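Local coordinates for Glyoxalase/bleomycin resistance protein/dioxygenase (Vibrio splendidus, PDB 2RK9), which probably binds or converts a small molecule, possibly with a metal, as a member of the glyoxalase/bleomycin resistance protein/dioxygenase superfamily, at the interface of chains A and B. Coordinates in Å, arbitrary orientation; residue numbers count along the deposited sequence, not the author numbering. Chains: chain A/B, Glyoxalase/bleomycin resistance protein/dioxygenase.

The interface of chains A and B. Residues chain A 12-15, 19; chain B 71, 126, 128.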
# COMPACT_ATOMS: atom_id res chain seq x y z
N TYR A 12 -5.46 -0.77 -9.40
CA TYR A 12 -6.22 -0.87 -10.62
C TYR A 12 -5.96 0.40 -11.42
O TYR A 12 -5.90 1.50 -10.86
CB TYR A 12 -7.69 -1.10 -10.29
CG TYR A 12 -7.95 -2.56 -9.99
CD1 TYR A 12 -7.82 -3.07 -8.70
CD2 TYR A 12 -8.26 -3.45 -11.01
CE1 TYR A 12 -8.00 -4.43 -8.44
CE2 TYR A 12 -8.44 -4.80 -10.77
CZ TYR A 12 -8.31 -5.29 -9.48
OH TYR A 12 -8.49 -6.64 -9.23
N CYS A 13 -5.77 0.24 -12.72
CA CYS A 13 -5.47 1.35 -13.60
C CYS A 13 -6.48 1.47 -14.73
O CYS A 13 -6.91 0.48 -15.30
CB CYS A 13 -4.07 1.17 -14.19
SG CYS A 13 -2.77 0.98 -12.93
N PHE A 14 -6.83 2.71 -15.06
CA PHE A 14 -7.79 2.99 -16.12
C PHE A 14 -7.20 2.65 -17.50
O PHE A 14 -7.85 2.01 -18.33
CB PHE A 14 -8.19 4.46 -16.08
CG PHE A 14 -8.98 4.84 -14.86
CD1 PHE A 14 -10.31 4.44 -14.72
CD2 PHE A 14 -8.40 5.60 -13.85
CE1 PHE A 14 -11.05 4.81 -13.60
CE2 PHE A 14 -9.13 5.97 -12.72
CZ PHE A 14 -10.46 5.57 -12.59
N ASP A 15 -5.97 3.09 -17.72
CA ASP A 15 -5.26 2.88 -18.98
C ASP A 15 -3.92 2.23 -18.61
O ASP A 15 -2.95 2.93 -18.29
CB ASP A 15 -5.04 4.24 -19.65
CG ASP A 15 -4.61 4.13 -21.10
OD1 ASP A 15 -3.65 3.39 -21.40
OD2 ASP A 15 -5.24 4.80 -21.94
N SER A 19 -0.31 3.91 -17.31
CA SER A 19 0.18 3.69 -15.95
C SER A 19 1.52 2.97 -15.96
O SER A 19 2.42 3.32 -15.20
CB SER A 19 -0.85 2.87 -15.16
OG SER A 19 -2.11 3.52 -15.16
N LEU B 71 -8.23 7.69 -7.98
CA LEU B 71 -8.38 6.47 -7.19
C LEU B 71 -7.48 6.54 -5.96
O LEU B 71 -6.61 7.41 -5.88
CB LEU B 71 -8.01 5.25 -8.02
CG LEU B 71 -8.88 4.98 -9.24
CD1 LEU B 71 -8.27 3.85 -10.06
CD2 LEU B 71 -10.30 4.64 -8.78
N ASP B 126 -3.52 7.68 -12.42
CA ASP B 126 -4.79 7.19 -11.88
C ASP B 126 -5.23 7.90 -10.60
O ASP B 126 -6.37 7.74 -10.17
CB ASP B 126 -4.69 5.69 -11.62
CG ASP B 126 -4.32 4.92 -12.87
OD1 ASP B 126 -5.16 4.79 -13.78
OD2 ASP B 126 -3.16 4.45 -12.95
N TYR B 128 -3.27 7.84 -7.57
CA TYR B 128 -2.57 7.32 -6.38
C TYR B 128 -1.43 8.23 -5.91
O TYR B 128 -0.67 8.76 -6.72
CB TYR B 128 -2.00 5.93 -6.66
CG TYR B 128 -3.06 4.92 -7.05
CD1 TYR B 128 -4.02 4.50 -6.12
CD2 TYR B 128 -3.10 4.40 -8.34
CE1 TYR B 128 -4.99 3.58 -6.48
CE2 TYR B 128 -4.08 3.47 -8.69
CZ TYR B 128 -5.01 3.07 -7.76
OH TYR B 128 -5.97 2.16 -8.11
O HOH W 1 -4.40 4.84 -16.32
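The carboxylate of B:Asp126 meets the backbone N of A:Phe14 and the hydroxyl of A:Ser19, where chain A passes from strand 7-13 into helix 16-26. This is part of a two-fold symmetric contact between two copies of the protein, and its twin has the chains exchanged. Paired chains are common in this superfamily, so the dimer may be the biological one.

The carboxylate takes hydrogen bonds at both oxygens. A:Ser19 OG, a hydroxyl in the first turn of helix 16-26, donates to OD2 of B:Asp126 at 2.6 Å, on the syn lone pair. The backbone N of A:Phe14 donates to the other oxygen, OD1 of B:Asp126, at 3.0 Å. That bond is nearly straight, 164° at the hydrogen. It comes from above the carboxylate plane, 37° out of it. With both oxygens gripped, rotation of the carboxylate should be restricted. B:Asp126 CG stands anti to the carbonyl carbon (chi1 -57°), which helps to direct the carboxylate towards chain A. The thiol of A:Cys13 adds a weak bond to OD2. Together these donors would probably favour a charged carboxylate. A separate bond joins the strand end to chain B. The phenol OH of B:Tyr128 donates to the backbone O of A:Tyr12 at 2.8 Å, in the carbonyl plane and on a lone pair.

Water 1 bridges the chains. It lies 2.7 Å from B:Asp126 OD1 and also bonds A:Ser19 OG and the backbone N and O of A:Asp15.

Apolar contact comes from A:Phe14 and B:Leu71. The A:Phe14 ring slides past B:Asp126 in the opposite direction. The ring and B:Leu71 approach from opposite directions, with CE2 of A:Phe14 3.5 Å from the methyl CD1 of B:Leu71.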